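Local coordinates for protein hypothetical oxidoreductase ycnD (Bacillus subtilis, PDB 1ZCH) that reduces FMN with NADH or NADPH as a homodimeric flavoprotein, and also reduces nitroaromatic compounds, quinones, chromates and azo dyes, at residues 28-33 and 128-133; 54-59 and 146-151. All blocks are in the same frame, centred on the assembly; numbering follows the deposited sequence. Where two conformers were deposited one is given.

Contact 1 of 2, residues 28-33 and 128-133; sequences DQIIEA and LGLGTV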
loop_
_atom_site.group_PDB
_atom_site.type_symbol
_atom_site.label_atom_id
_atom_site.label_comp_id
_atom_site.label_asym_id
_atom_site.label_seq_id
_atom_site.Cartn_x
_atom_site.Cartn_y
_atom_site.Cartn_z
ATOM N N ASP A 28 -9.942 1.267 17.843
ATOM C CA ASP A 28 -10.821 2.209 17.151
ATOM C C ASP A 28 -10.012 3.328 16.507
ATOM O O ASP A 28 -10.287 3.736 15.379
ATOM C CB ASP A 28 -11.844 2.834 18.109
ATOM C CG ASP A 28 -12.879 1.841 18.602
ATOM O OD1 ASP A 28 -13.211 0.894 17.857
ATOM O OD2 ASP A 28 -13.378 2.023 19.732
ATOM N N GLN A 29 -9.017 3.833 17.231
ATOM C CA GLN A 29 -8.177 4.911 16.715
ATOM C C GLN A 29 -7.383 4.448 15.498
ATOM O O GLN A 29 -7.242 5.181 14.522
ATOM C CB GLN A 29 -7.218 5.402 17.801
ATOM C CG GLN A 29 -7.905 6.118 18.951
ATOM C CD GLN A 29 -6.932 6.542 20.031
ATOM O OE1 GLN A 29 -6.032 7.347 19.795
ATOM N NE2 GLN A 29 -7.108 5.998 21.226
ATOM N N ILE A 30 -6.857 3.231 15.573
ATOM C CA ILE A 30 -6.085 2.664 14.476
ATOM C C ILE A 30 -6.988 2.539 13.247
ATOM O O ILE A 30 -6.595 2.893 12.135
ATOM C CB ILE A 30 -5.524 1.279 14.876
ATOM C CG1 ILE A 30 -4.479 1.457 15.987
ATOM C CG2 ILE A 30 -4.936 0.564 13.658
ATOM C CD1 ILE A 30 -4.022 0.160 16.619
ATOM N N ILE A 31 -8.206 2.051 13.458
ATOM C CA ILE A 31 -9.155 1.897 12.361
ATOM C C ILE A 31 -9.576 3.251 11.796
ATOM O O ILE A 31 -9.722 3.403 10.578
ATOM C CB ILE A 31 -10.406 1.109 12.815
ATOM C CG1 ILE A 31 -9.999 -0.321 13.195
ATOM C CG2 ILE A 31 -11.455 1.099 11.712
ATOM C CD1 ILE A 31 -9.342 -1.108 12.066
ATOM N N GLU A 32 -9.758 4.240 12.669
ATOM C CA GLU A 32 -10.149 5.569 12.207
ATOM C C GLU A 32 -9.046 6.130 11.322
ATOM O O GLU A 32 -9.314 6.776 10.313
ATOM C CB GLU A 32 -10.354 6.511 13.399
ATOM C CG GLU A 32 -11.546 6.186 14.284
ATOM C CD GLU A 32 -11.590 7.053 15.532
ATOM O OE1 GLU A 32 -11.468 8.289 15.400
ATOM O OE2 GLU A 32 -11.746 6.500 16.643
ATOM N N ALA A 33 -7.800 5.887 11.715
ATOM C CA ALA A 33 -6.661 6.367 10.946
ATOM C C ALA A 33 -6.678 5.709 9.566
ATOM O O ALA A 33 -6.484 6.375 8.547
ATOM C CB ALA A 33 -5.366 6.038 11.672
ATOM N N LEU A 128 0.992 4.536 19.400
ATOM C CA LEU A 128 0.325 4.261 20.666
ATOM C C LEU A 128 1.194 3.420 21.605
ATOM O O LEU A 128 0.789 3.109 22.727
ATOM C CB LEU A 128 -1.003 3.545 20.405
ATOM C CG LEU A 128 -2.036 4.358 19.612
ATOM C CD1 LEU A 128 -3.182 3.459 19.179
ATOM C CD2 LEU A 128 -2.550 5.512 20.466
ATOM N N GLY A 129 2.384 3.053 21.145
ATOM C CA GLY A 129 3.280 2.253 21.962
ATOM C C GLY A 129 3.143 0.768 21.687
ATOM O O GLY A 129 3.779 -0.060 22.342
ATOM N N LEU A 130 2.313 0.425 20.708
ATOM C CA LEU A 130 2.092 -0.971 20.352
ATOM C C LEU A 130 3.125 -1.471 19.352
ATOM O O LEU A 130 3.704 -0.694 18.593
ATOM C CB LEU A 130 0.690 -1.147 19.759
ATOM C CG LEU A 130 -0.473 -0.801 20.694
ATOM C CD1 LEU A 130 -1.750 -0.667 19.894
ATOM C CD2 LEU A 130 -0.603 -1.878 21.770
ATOM N N GLY A 131 3.354 -2.779 19.363
ATOM C CA GLY A 131 4.294 -3.369 18.430
ATOM C C GLY A 131 3.482 -4.005 17.323
ATOM O O GLY A 131 2.326 -4.375 17.542
ATOM N N THR A 132 4.062 -4.111 16.130
ATOM C CA THR A 132 3.361 -4.723 15.007
ATOM C C THR A 132 4.328 -5.457 14.083
ATOM O O THR A 132 5.548 -5.264 14.148
ATOM C CB THR A 132 2.629 -3.673 14.115
ATOM O OG1 THR A 132 3.590 -2.985 13.300
ATOM C CG2 THR A 132 1.872 -2.649 14.966
ATOM N N VAL A 133 3.765 -6.312 13.237
ATOM C CA VAL A 133 4.531 -7.024 12.219
ATOM C C VAL A 133 3.536 -7.504 11.168
ATOM O O VAL A 133 2.556 -8.181 11.487
ATOM C CB VAL A 133 5.348 -8.224 12.779
ATOM C CG1 VAL A 133 4.431 -9.334 13.287
ATOM C CG2 VAL A 133 6.274 -8.754 11.681
#
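Ile30 and Leu128 meet branch to branch, the methylene CG1 of Ile30 lying 4.0 Å from the methyl CD1 of Leu128. The two side chains run aslant to each other, and the isoleucine serves two partners at once: beyond CG1 its terminal CD1 comes 4.1 Å from CD1 of Leu130. With CG1 turned opposite the carbonyl carbon (chi1 -67°) and CD1 extended beyond it (chi2 171°), the longer branch of Ile30 reaches out from its helix to both leucines. The second methyl of Leu128 goes elsewhere, its CD2 standing 4.0 Å from OE1 of Gln29, a loose contact with no hydrogen bond. Gln29 NE2 makes a weak hydrogen bond to Glu25 O, one turn back in its helix.

Both leucines can reach Ile30 because the chain turns between them. Gly129, with positive phi, closes helix 104-127 in a Schellman motif, and Leu130 then leads into strand 131-135. In the fold, helix 24-36 thus packs on this helix-to-strand turn: Ile30 also touches Ala125 of helix 104-127, Leu130 rests on Ile163 of strand 155-164, and Ile5 and Asn2 of the second subunit pack on Gln29 and Leu128 respectively.

Contact 2 of 2, residues 54-59 and 146-151; sequences KERKKK and IELLEL. With CA (calcium ion), chain C.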
loop_
_atom_site.group_PDB
_atom_site.type_symbol
_atom_site.label_atom_id
_atom_site.label_comp_id
_atom_site.label_asym_id
_atom_site.label_seq_id
_atom_site.Cartn_x
_atom_site.Cartn_y
_atom_site.Cartn_z
ATOM N N LYS A 54 -9.094 -16.518 20.281
ATOM C CA LYS A 54 -7.910 -17.359 20.403
ATOM C C LYS A 54 -7.856 -18.522 19.413
ATOM O O LYS A 54 -6.845 -18.715 18.730
ATOM C CB LYS A 54 -7.801 -17.899 21.832
ATOM C CG LYS A 54 -6.462 -18.541 22.148
ATOM C CD LYS A 54 -5.349 -17.503 22.158
ATOM C CE LYS A 54 -3.991 -18.140 22.422
ATOM N NZ LYS A 54 -2.917 -17.117 22.555
ATOM N N GLU A 55 -8.936 -19.294 19.330
ATOM C CA GLU A 55 -8.989 -20.448 18.432
ATOM C C GLU A 55 -8.846 -20.077 16.959
ATOM O O GLU A 55 -8.073 -20.697 16.224
ATOM C CB GLU A 55 -10.300 -21.213 18.632
ATOM C CG GLU A 55 -10.535 -21.701 20.053
ATOM C CD GLU A 55 -9.543 -22.762 20.495
ATOM O OE1 GLU A 55 -8.324 -22.485 20.501
ATOM O OE2 GLU A 55 -9.987 -23.878 20.843
ATOM N N ARG A 56 -9.602 -19.072 16.529
ATOM C CA ARG A 56 -9.563 -18.623 15.144
ATOM C C ARG A 56 -8.184 -18.064 14.791
ATOM O O ARG A 56 -7.648 -18.338 13.718
ATOM C CB ARG A 56 -10.648 -17.560 14.913
ATOM C CG ARG A 56 -10.702 -16.999 13.495
ATOM C CD ARG A 56 -11.886 -16.049 13.299
ATOM N NE ARG A 56 -13.168 -16.752 13.344
ATOM C CZ ARG A 56 -14.014 -16.722 14.370
ATOM N NH1 ARG A 56 -13.730 -16.012 15.456
ATOM N NH2 ARG A 56 -15.144 -17.414 14.313
ATOM N N LYS A 57 -7.613 -17.291 15.708
ATOM C CA LYS A 57 -6.300 -16.689 15.496
ATOM C C LYS A 57 -5.224 -17.775 15.399
ATOM O O LYS A 57 -4.273 -17.661 14.619
ATOM C CB LYS A 57 -5.995 -15.711 16.641
ATOM C CG LYS A 57 -4.740 -14.860 16.447
ATOM C CD LYS A 57 -4.773 -13.577 17.281
ATOM C CE LYS A 57 -4.909 -13.847 18.781
ATOM N NZ LYS A 57 -3.765 -14.646 19.317
ATOM N N LYS A 58 -5.384 -18.836 16.184
ATOM C CA LYS A 58 -4.432 -19.941 16.164
ATOM C C LYS A 58 -4.477 -20.615 14.793
ATOM O O LYS A 58 -3.440 -20.963 14.227
ATOM C CB LYS A 58 -4.774 -20.952 17.266
ATOM C CG LYS A 58 -3.814 -22.126 17.377
ATOM C CD LYS A 58 -4.227 -23.064 18.514
ATOM C CE LYS A 58 -3.287 -24.260 18.635
ATOM N NZ LYS A 58 -3.726 -25.220 19.695
ATOM N N LYS A 59 -5.681 -20.785 14.253
ATOM C CA LYS A 59 -5.835 -21.409 12.944
ATOM C C LYS A 59 -5.167 -20.544 11.878
ATOM O O LYS A 59 -4.522 -21.056 10.965
ATOM C CB LYS A 59 -7.318 -21.577 12.607
ATOM C CG LYS A 59 -8.089 -22.473 13.563
ATOM C CD LYS A 59 -9.559 -22.535 13.180
ATOM C CE LYS A 59 -10.342 -23.419 14.132
ATOM N NZ LYS A 59 -9.828 -24.814 14.131
ATOM N N ILE A 146 -9.903 -17.853 3.252
ATOM C CA ILE A 146 -11.111 -17.281 2.666
ATOM C C ILE A 146 -12.346 -17.956 3.263
ATOM O O ILE A 146 -13.323 -17.293 3.615
ATOM C CB ILE A 146 -11.104 -17.464 1.130
ATOM C CG1 ILE A 146 -10.154 -16.442 0.496
ATOM C CG2 ILE A 146 -12.510 -17.342 0.569
ATOM C CD1 ILE A 146 -9.824 -16.718 -0.953
ATOM N N GLU A 147 -12.287 -19.278 3.388
ATOM C CA GLU A 147 -13.396 -20.046 3.944
ATOM C C GLU A 147 -13.564 -19.792 5.436
ATOM O O GLU A 147 -14.682 -19.630 5.927
ATOM C CB GLU A 147 -13.177 -21.540 3.698
ATOM C CG GLU A 147 -13.129 -21.889 2.225
ATOM C CD GLU A 147 -14.400 -21.483 1.503
ATOM O OE1 GLU A 147 -14.325 -21.131 0.308
ATOM O OE2 GLU A 147 -15.477 -21.524 2.135
ATOM N N LEU A 148 -12.447 -19.753 6.154
ATOM C CA LEU A 148 -12.469 -19.534 7.594
ATOM C C LEU A 148 -13.096 -18.202 7.988
ATOM O O LEU A 148 -13.889 -18.131 8.927
ATOM C CB LEU A 148 -11.044 -19.604 8.156
ATOM C CG LEU A 148 -10.884 -19.372 9.662
ATOM C CD1 LEU A 148 -11.571 -20.492 10.439
ATOM C CD2 LEU A 148 -9.406 -19.316 10.013
ATOM N N LEU A 149 -12.744 -17.146 7.265
ATOM C CA LEU A 149 -13.246 -15.814 7.574
ATOM C C LEU A 149 -14.451 -15.386 6.742
ATOM O O LEU A 149 -14.897 -14.240 6.827
ATOM C CB LEU A 149 -12.109 -14.801 7.427
ATOM C CG LEU A 149 -10.894 -15.131 8.305
ATOM C CD1 LEU A 149 -9.829 -14.047 8.161
ATOM C CD2 LEU A 149 -11.338 -15.255 9.760
ATOM N N GLU A 150 -14.970 -16.314 5.945
ATOM C CA GLU A 150 -16.135 -16.058 5.112
ATOM C C GLU A 150 -15.953 -14.914 4.121
ATOM O O GLU A 150 -16.870 -14.118 3.909
ATOM C CB GLU A 150 -17.355 -15.784 6.000
ATOM C CG GLU A 150 -17.789 -16.985 6.834
ATOM C CD GLU A 150 -18.928 -16.664 7.787
ATOM O OE1 GLU A 150 -19.914 -16.038 7.350
ATOM O OE2 GLU A 150 -18.842 -17.049 8.974
ATOM N N LEU A 151 -14.775 -14.828 3.512
ATOM C CA LEU A 151 -14.526 -13.776 2.534
ATOM C C LEU A 151 -15.325 -14.137 1.288
ATOM O O LEU A 151 -15.171 -15.226 0.732
ATOM C CB LEU A 151 -13.033 -13.686 2.206
ATOM C CG LEU A 151 -12.103 -13.550 3.419
ATOM C CD1 LEU A 151 -10.662 -13.371 2.942
ATOM C CD2 LEU A 151 -12.539 -12.371 4.279
HETATM CA CA CA C . -21.623 -14.596 7.502
HETATM O O HOH W 1 -14.138 -18.615 11.674
HETATM O O HOH W 2 -20.406 -13.219 5.907
HETATM O O HOH W 3 -20.236 -13.146 9.058
#
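Leu148 meets helix 54-63 through its methyl CD2, which lies 4.0 Å from CB of Lys59; in the conformer given, its CD1 also touches CD of the same lysine. The leucine crosses the lysine chain at about a right angle and touches these methylenes, while the amino end of Lys59 lies farther off. The carbonyl of Leu148 is bridged to the other helix by one water, which donates to Leu148 O and accepts from Arg56 NE at 2.7 Å, lying in the guanidinium plane at its edge.

Leu149 adds a closer apolar touch, its CD2 3.7 Å from CD of Arg56. The arginine leaves its backbone with CG opposite N (chi1 180°) and bends at chi3 (-69°); its CD methylene meets the leucine while NH1 forms a salt bridge with Glu185 of the second subunit.

Here helix 142-148 ends in a Schellman motif: Leu151 N bonds to Ile146 O at 2.9 Å, Glu150 N makes a weak bond to Glu147 O, and Glu150 takes the positive phi of the C-prime position. In this nitroreductase fold the turn sits at the dimer interface.

The extended chain of Glu150 carries its carboxylate to a calcium ion, which OE1 alone of the two oxygens binds, at 2.2 Å, with two waters and Asn189 of the second subunit also bound to the ion. Leu151 turns to the sheet, touching Cys80 of strand 75-82 and Pro157 of strand 155-164.

How the contacts relate
A single antiparallel sheet, ordered 46-51, 75-82, 155-164, 131-135, relates two contacts whose centres lie 21 Å apart and whose nearest atoms are about 11 Å apart. Along the chain their segments alternate, 28-33, 54-59, 128-133, 146-151, so the spans of sequence that the two contacts bridge overlap. Contact 1 includes part of edge strand 131-135, and helix 142-148 of contact 2 follows that strand directly; the other helix of contact 2, 54-63, follows the opposite edge strand, 46-51. Val133, at the end of segment 128-133 and not part of the packing against 28-33, touches the FMN. Both contacts also touch the second subunit of the homodimer.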